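TfuA domain-containing protein (Methanosarcina acetivorans, PDB 6XP8) takes part in peptide backbone thioamidation, probably working alongside a YcaO enzyme to install sulfur in place of an amide oxygen. Local coordinates at residues G95-Y98 and E99-D103; A76-G79 and A80-S84; G104-S108 and D109-A113. All coordinates share one frame; numbering follows the deposited sequence.

Contact 1 (G95-Y98 and E99-D103); sequences GKVY and EWYRD
W100 reaches back along its own helix and lays the face of its indole against K96 CB and K96 O. Its CG stands anti to the carbonyl carbon (chi1 -66°), which swings the ring toward the start of the helix. There K96 CB sits over the face of the six-membered ring, 4.1 Å from its centroid, in a CH-pi contact. The carbonyl oxygen K96 O lies over the same indole nearer its CG, and it also accepts the backbone bond from W100 N at 2.9 Å.

K96 then bends at chi2 and runs out toward E99, so that its CD passes 3.4 Å from E99 OE1. The charged ends stop short of a salt bridge, with K96 NZ 4.1 Å from E99 OE1. A water joins them instead, accepting from K96 NZ and donating to E99 OE2. A second water links E99 OE2 to the backbone N of G95, the N-cap residue, so the carboxylate is tied by water to the helix start.

Round the helix from there, R102 CB lies over one face of the Y98 ring. The ring and guanidinium planes stand 73° apart, and R102 CD comes 3.9 Å from Y98 OH. Water bridges this pair too, between Y98 OH and R102 NH1, and that hydroxyl is also hydrogen-bonded directly to D87. With the edge that carries NE and NH2, R102 grips D103 side-on, NE meeting one carboxylate oxygen (2.8 Å to D103 OD1) and NH2 the other.

V97 CG1 lies against Y101 CE2 at 3.7 Å, the two side chains pointing the same way. This apolar ridge faces helix 78-86, V97 on A80 and Y101 on L81 and S84, while V97 and W100 also touch helix 128-140; the short helix 96-102 follows directly on edge strand 92-93.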
loop_
_atom_site.group_PDB
_atom_site.type_symbol
_atom_site.label_atom_id
_atom_site.label_comp_id
_atom_site.label_asym_id
_atom_site.label_seq_id
_atom_site.Cartn_x
_atom_site.Cartn_y
_atom_site.Cartn_z
ATOM N N GLY A 95 2.947 -4.868 9.014
ATOM C CA GLY A 95 1.771 -5.163 8.207
ATOM C C GLY A 95 1.943 -6.347 7.277
ATOM O O GLY A 95 3.056 -6.847 7.086
ATOM N N LYS A 96 0.832 -6.771 6.678
ATOM C CA LYS A 96 0.788 -7.977 5.840
ATOM C C LYS A 96 1.557 -7.843 4.520
ATOM O O LYS A 96 2.225 -8.795 4.089
ATOM C CB LYS A 96 -0.666 -8.406 5.574
ATOM C CG LYS A 96 -1.493 -8.712 6.825
ATOM C CD LYS A 96 -1.133 -10.030 7.502
ATOM C CE LYS A 96 -2.184 -10.425 8.532
ATOM N NZ LYS A 96 -1.721 -11.508 9.453
ATOM N N VAL A 97 1.473 -6.671 3.888
ATOM C CA VAL A 97 2.159 -6.433 2.609
ATOM C C VAL A 97 3.673 -6.585 2.803
ATOM O O VAL A 97 4.336 -7.252 2.005
ATOM C CB VAL A 97 1.771 -5.076 1.957
ATOM C CG1 VAL A 97 2.485 -4.885 0.628
ATOM C CG2 VAL A 97 0.267 -4.996 1.724
ATOM N N TYR A 98 4.200 -6.000 3.881
ATOM C CA TYR A 98 5.601 -6.177 4.256
ATOM C C TYR A 98 5.956 -7.659 4.445
ATOM O O TYR A 98 6.957 -8.128 3.901
ATOM C CB TYR A 98 5.941 -5.392 5.529
ATOM C CG TYR A 98 7.237 -5.844 6.178
ATOM C CD1 TYR A 98 8.473 -5.623 5.556
ATOM C CD2 TYR A 98 7.218 -6.516 7.407
ATOM C CE1 TYR A 98 9.659 -6.053 6.146
ATOM C CE2 TYR A 98 8.398 -6.938 8.009
ATOM C CZ TYR A 98 9.607 -6.708 7.377
ATOM O OH TYR A 98 10.769 -7.130 7.986
ATOM N N GLU A 99 5.142 -8.367 5.232
ATOM C CA GLU A 99 5.330 -9.801 5.483
ATOM C C GLU A 99 5.394 -10.620 4.191
ATOM O O GLU A 99 6.286 -11.461 4.035
ATOM C CB GLU A 99 4.240 -10.337 6.413
ATOM C CG GLU A 99 4.377 -9.868 7.858
ATOM C CD GLU A 99 3.116 -10.056 8.693
ATOM O OE1 GLU A 99 2.141 -10.698 8.232
ATOM O OE2 GLU A 99 3.104 -9.551 9.836
ATOM N N TRP A 100 4.468 -10.353 3.270
ATOM C CA TRP A 100 4.441 -11.047 1.975
ATOM C C TRP A 100 5.682 -10.787 1.121
ATOM O O TRP A 100 6.205 -11.715 0.508
ATOM C CB TRP A 100 3.170 -10.717 1.188
ATOM C CG TRP A 100 1.891 -11.213 1.801
ATOM C CD1 TRP A 100 1.699 -12.383 2.487
ATOM C CD2 TRP A 100 0.614 -10.569 1.746
ATOM N NE1 TRP A 100 0.387 -12.497 2.876
ATOM C CE2 TRP A 100 -0.303 -11.399 2.437
ATOM C CE3 TRP A 100 0.155 -9.362 1.191
ATOM C CZ2 TRP A 100 -1.658 -11.062 2.588
ATOM C CZ3 TRP A 100 -1.194 -9.025 1.340
ATOM C CH2 TRP A 100 -2.081 -9.874 2.037
ATOM N N TYR A 101 6.151 -9.536 1.087
ATOM C CA TYR A 101 7.402 -9.196 0.390
ATOM C C TYR A 101 8.603 -9.893 1.036
ATOM O O TYR A 101 9.428 -10.488 0.338
ATOM C CB TYR A 101 7.645 -7.680 0.370
ATOM C CG TYR A 101 6.966 -6.895 -0.737
ATOM C CD1 TYR A 101 7.146 -7.233 -2.091
ATOM C CD2 TYR A 101 6.181 -5.773 -0.434
ATOM C CE1 TYR A 101 6.524 -6.504 -3.100
ATOM C CE2 TYR A 101 5.564 -5.032 -1.438
ATOM C CZ TYR A 101 5.744 -5.397 -2.765
ATOM O OH TYR A 101 5.137 -4.663 -3.753
ATOM N N ARG A 102 8.678 -9.810 2.368
ATOM C CA ARG A 102 9.750 -10.421 3.168
ATOM C C ARG A 102 9.906 -11.921 2.880
ATOM O O ARG A 102 11.025 -12.413 2.695
ATOM C CB ARG A 102 9.481 -10.181 4.664
ATOM C CG ARG A 102 10.545 -10.706 5.622
ATOM C CD ARG A 102 10.006 -10.833 7.043
ATOM N NE ARG A 102 8.872 -11.759 7.123
ATOM C CZ ARG A 102 7.972 -11.789 8.108
ATOM N NH1 ARG A 102 8.048 -10.941 9.129
ATOM N NH2 ARG A 102 6.978 -12.667 8.062
ATOM N N ASP A 103 8.772 -12.615 2.814
ATOM C CA ASP A 103 8.731 -14.075 2.692
ATOM C C ASP A 103 8.653 -14.571 1.243
ATOM O O ASP A 103 8.527 -15.784 0.993
ATOM C CB ASP A 103 7.568 -14.629 3.528
ATOM C CG ASP A 103 7.709 -14.318 5.019
ATOM O OD1 ASP A 103 8.837 -14.054 5.489
ATOM O OD2 ASP A 103 6.684 -14.339 5.725
HETATM O O HOH W 1 3.505 -6.926 10.844
HETATM O O HOH W 2 0.475 -10.190 10.552
HETATM O O HOH W 3 10.259 -9.266 10.124
#

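Contact 2 (A76-G79 and A80-S84); sequences ASMG and ALRAS
M78 lays its thioether over one face of the R82 guanidinium, one turn further along helix 78-86, with the sulfur above the centre of the group and the methyl continuing over the same face. R82 can be followed outward from its backbone to that meeting. Its CB rests 3.5 Å from M78 O, the same oxygen that takes the backbone bond from R82 N. CG is equally near that oxygen and also lies 3.7 Å from M78 SD. After a bend at chi2 (-74°) the chain passes NE by the sulfur and brings CZ to 3.8 Å from M78 SD. At the tip, R82 NH2 lies 3.7 Å from the methyl M78 CE.

The polar rim of this arginine has partners of its own: NE donates to V57 O, and NH1 forms a salt bridge with E85. H59 and I62 of helix 59-67 also touch the side chain.

At the start of the helix S77 holds the N-cap position, yet its hydroxyl bonds to K199 and makes no capping bond. Its carbonyl does the local work, accepting a straight bond from L81 N (S77 O to L81 N 3.2 Å) and a weak one from A80 N. A80 CB tucks in behind, 3.6 Å from A76 N. Near the other end, S84 OG turns back to donate to L81 O at 2.6 Å.

The chemistry is divided cleanly: a soft, uncharged sulfur meets the flat face of the arginine, and hydrogen bonds in other directions engage its N-H groups. With one face covered by M78 and N-H groups bonded at the rim, this would hold the guanidinium in a defined orientation within the beta-alpha-beta unit, its charge probably partly balanced by E85.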
loop_
_atom_site.group_PDB
_atom_site.type_symbol
_atom_site.label_atom_id
_atom_site.label_comp_id
_atom_site.label_asym_id
_atom_site.label_seq_id
_atom_site.Cartn_x
_atom_site.Cartn_y
_atom_site.Cartn_z
ATOM N N ALA A 76 2.567 -1.113 4.058
ATOM C CA ALA A 76 1.430 -0.905 3.128
ATOM C C ALA A 76 1.780 -0.857 1.636
ATOM O O ALA A 76 1.224 -1.620 0.838
ATOM C CB ALA A 76 0.575 0.300 3.531
ATOM N N SER A 77 2.695 0.038 1.270
ATOM C CA SER A 77 2.953 0.341 -0.131
ATOM C C SER A 77 4.458 0.437 -0.391
ATOM O O SER A 77 5.161 -0.561 -0.221
ATOM C CB SER A 77 2.209 1.621 -0.519
ATOM O OG SER A 77 2.033 1.707 -1.923
ATOM N N MET A 78 4.954 1.612 -0.797
ATOM C CA MET A 78 6.405 1.814 -0.945
ATOM C C MET A 78 7.160 1.479 0.348
ATOM O O MET A 78 8.265 0.929 0.303
ATOM C CB MET A 78 6.748 3.228 -1.452
ATOM C CG MET A 78 8.247 3.527 -1.559
ATOM S SD MET A 78 9.168 2.392 -2.628
ATOM C CE MET A 78 9.181 3.287 -4.178
ATOM N N GLY A 79 6.552 1.780 1.495
ATOM C CA GLY A 79 7.161 1.452 2.785
ATOM C C GLY A 79 7.324 -0.043 3.006
ATOM O O GLY A 79 8.305 -0.484 3.608
ATOM N N ALA A 80 6.361 -0.823 2.523
ATOM C CA ALA A 80 6.422 -2.288 2.621
ATOM C C ALA A 80 7.541 -2.866 1.753
ATOM O O ALA A 80 8.296 -3.727 2.206
ATOM C CB ALA A 80 5.085 -2.901 2.245
ATOM N N LEU A 81 7.641 -2.369 0.520
ATOM C CA LEU A 81 8.677 -2.783 -0.418
ATOM C C LEU A 81 10.073 -2.451 0.114
ATOM O O LEU A 81 10.937 -3.327 0.179
ATOM C CB LEU A 81 8.439 -2.153 -1.802
ATOM C CG LEU A 81 9.390 -2.543 -2.945
ATOM C CD1 LEU A 81 9.306 -4.030 -3.261
ATOM C CD2 LEU A 81 9.074 -1.712 -4.180
ATOM N N ARG A 82 10.282 -1.196 0.511
ATOM C CA ARG A 82 11.580 -0.770 1.047
ATOM C C ARG A 82 11.954 -1.466 2.359
ATOM O O ARG A 82 13.120 -1.831 2.553
ATOM C CB ARG A 82 11.649 0.754 1.201
ATOM C CG ARG A 82 11.724 1.517 -0.113
ATOM C CD ARG A 82 13.085 1.429 -0.787
ATOM N NE ARG A 82 13.052 2.178 -2.040
ATOM C CZ ARG A 82 12.815 1.658 -3.242
ATOM N NH1 ARG A 82 12.617 0.351 -3.403
ATOM N NH2 ARG A 82 12.780 2.458 -4.299
ATOM N N ALA A 83 10.976 -1.678 3.241
ATOM C CA ALA A 83 11.252 -2.380 4.496
ATOM C C ALA A 83 11.696 -3.824 4.242
ATOM O O ALA A 83 12.585 -4.326 4.930
ATOM C CB ALA A 83 10.071 -2.322 5.445
ATOM N N SER A 84 11.116 -4.465 3.223
ATOM C CA SER A 84 11.525 -5.820 2.841
ATOM C C SER A 84 12.964 -5.870 2.312
ATOM O O SER A 84 13.638 -6.902 2.421
ATOM C CB SER A 84 10.554 -6.427 1.824
ATOM O OG SER A 84 10.775 -5.933 0.514
#

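Contact 3 (G104-S108 and D109-A113); sequences GVIES and DDEVA
I106 and E111 meet at a slant, the aliphatic part of the glutamate lying across the branched side chain. I106 CB is 3.7 Å from E111 CG, CD1 lies against E111 CB, and I106 CG2 comes 3.8 Å from E111 OE1. E111 bends at chi2 (-68°), which folds the carboxylate back over the isoleucine. That carboxylate has a direct partner in R132, joined by a salt bridge through OE1, while OE2 accepts from a water that in turn accepts from E107 N.

S108 carries the polar half of the contact. Its OG, poised between its own N and carbonyl carbon, donates to E107 O at 2.7 Å, in that carbonyl's plane and on a lone pair. S108 OG in turn accepts a weak bond from D110 N at 3.3 Å, and S108 O a weak one from E111 N, so the hydroxyl and carbonyl of S108 together meet the opening of the 3-10 turn 109-111. D109 O closes that turn, accepting from V112 N and A113 N. D110 points off to a salt bridge with R164.

Upstream, G104 ends helix 96-102 with positive phi: a Schellman exit, an extended pair I106-E107, then a weak ST turn at S108 leading into the 3-10 segment 109-111.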
loop_
_atom_site.group_PDB
_atom_site.type_symbol
_atom_site.label_atom_id
_atom_site.label_comp_id
_atom_site.label_asym_id
_atom_site.label_seq_id
_atom_site.Cartn_x
_atom_site.Cartn_y
_atom_site.Cartn_z
ATOM N N GLY A 104 8.740 -13.639 0.294
ATOM C CA GLY A 104 8.667 -13.954 -1.137
ATOM C C GLY A 104 7.311 -14.439 -1.616
ATOM O O GLY A 104 7.217 -15.068 -2.673
ATOM N N VAL A 105 6.265 -14.150 -0.839
ATOM C CA VAL A 105 4.881 -14.512 -1.180
ATOM C C VAL A 105 4.403 -13.664 -2.373
ATOM O O VAL A 105 3.709 -14.162 -3.266
ATOM C CB VAL A 105 3.950 -14.375 0.054
ATOM C CG1 VAL A 105 2.498 -14.700 -0.282
ATOM C CG2 VAL A 105 4.441 -15.269 1.189
ATOM N N ILE A 106 4.788 -12.390 -2.372
ATOM C CA ILE A 106 4.595 -11.491 -3.514
ATOM C C ILE A 106 5.953 -10.891 -3.893
ATOM O O ILE A 106 6.890 -10.912 -3.085
ATOM C CB ILE A 106 3.545 -10.376 -3.239
ATOM C CG1 ILE A 106 4.010 -9.435 -2.106
ATOM C CG2 ILE A 106 2.157 -10.978 -2.983
ATOM C CD1 ILE A 106 3.173 -8.180 -1.912
ATOM N N GLU A 107 6.060 -10.378 -5.119
ATOM C CA GLU A 107 7.246 -9.622 -5.553
ATOM C C GLU A 107 6.906 -8.533 -6.568
ATOM O O GLU A 107 5.912 -8.635 -7.298
ATOM C CB GLU A 107 8.376 -10.534 -6.072
ATOM C CG GLU A 107 8.010 -11.455 -7.221
ATOM C CD GLU A 107 9.183 -12.304 -7.685
ATOM O OE1 GLU A 107 9.230 -13.496 -7.316
ATOM O OE2 GLU A 107 10.063 -11.772 -8.397
ATOM N N SER A 108 7.758 -7.504 -6.579
ATOM C CA SER A 108 7.667 -6.304 -7.439
ATOM C C SER A 108 6.659 -5.265 -6.951
ATOM O O SER A 108 5.690 -5.590 -6.246
ATOM C CB SER A 108 7.424 -6.638 -8.921
ATOM O OG SER A 108 6.034 -6.723 -9.207
ATOM N N ASP A 109 6.900 -4.018 -7.355
ATOM C CA ASP A 109 6.044 -2.889 -7.008
ATOM C C ASP A 109 4.670 -2.950 -7.685
ATOM O O ASP A 109 3.759 -2.242 -7.271
ATOM C CB ASP A 109 6.744 -1.534 -7.260
ATOM C CG ASP A 109 7.236 -1.352 -8.704
ATOM O OD1 ASP A 109 6.728 -2.007 -9.636
ATOM O OD2 ASP A 109 8.137 -0.514 -8.903
ATOM N N ASP A 110 4.526 -3.811 -8.699
ATOM C CA ASP A 110 3.225 -4.000 -9.361
ATOM C C ASP A 110 2.121 -4.444 -8.389
ATOM O O ASP A 110 0.934 -4.200 -8.635
ATOM C CB ASP A 110 3.322 -4.978 -10.533
ATOM C CG ASP A 110 2.030 -5.038 -11.344
ATOM O OD1 ASP A 110 1.632 -3.997 -11.902
ATOM O OD2 ASP A 110 1.416 -6.120 -11.400
ATOM N N GLU A 111 2.518 -5.080 -7.288
ATOM C CA GLU A 111 1.574 -5.549 -6.270
ATOM C C GLU A 111 0.842 -4.416 -5.548
ATOM O O GLU A 111 -0.290 -4.596 -5.083
ATOM C CB GLU A 111 2.281 -6.455 -5.251
ATOM C CG GLU A 111 2.730 -7.798 -5.823
ATOM C CD GLU A 111 1.579 -8.725 -6.191
ATOM O OE1 GLU A 111 0.500 -8.658 -5.546
ATOM O OE2 GLU A 111 1.763 -9.546 -7.123
ATOM N N VAL A 112 1.493 -3.255 -5.470
ATOM C CA VAL A 112 0.979 -2.123 -4.684
ATOM C C VAL A 112 0.707 -0.836 -5.478
ATOM O O VAL A 112 0.037 0.063 -4.968
ATOM C CB VAL A 112 1.882 -1.810 -3.465
ATOM C CG1 VAL A 112 1.698 -2.858 -2.377
ATOM C CG2 VAL A 112 3.351 -1.705 -3.861
ATOM N N ALA A 113 1.223 -0.742 -6.707
ATOM C CA ALA A 113 1.055 0.466 -7.533
ATOM C C ALA A 113 -0.422 0.831 -7.749
ATOM O O ALA A 113 -1.252 -0.047 -8.021
ATOM C CB ALA A 113 1.749 0.295 -8.876
HETATM O O HOH W 4 3.919 -11.286 -6.951
#

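Along the chain the three contacts come in series, none enclosing or crossing another, and each is made within one unbroken run of residues. Contact 2 opens helix 78-86, just after strand 71-74; strand 92-93 then leads into contact 1 on helix 96-102, and contact 3 follows at once in the connection toward helix 128-140. They nevertheless meet in space. Y101 CB packs on S84 CB at 3.5 Å, joining the two helices, while Y101 OH probably bonds S108 O at 2.7 Å. V112 completes the triangle by lying against A76 and S77. Together they join helix 78-86, helix 96-102 and the connection to helix 128-140, around the last crossover of the parallel sheet.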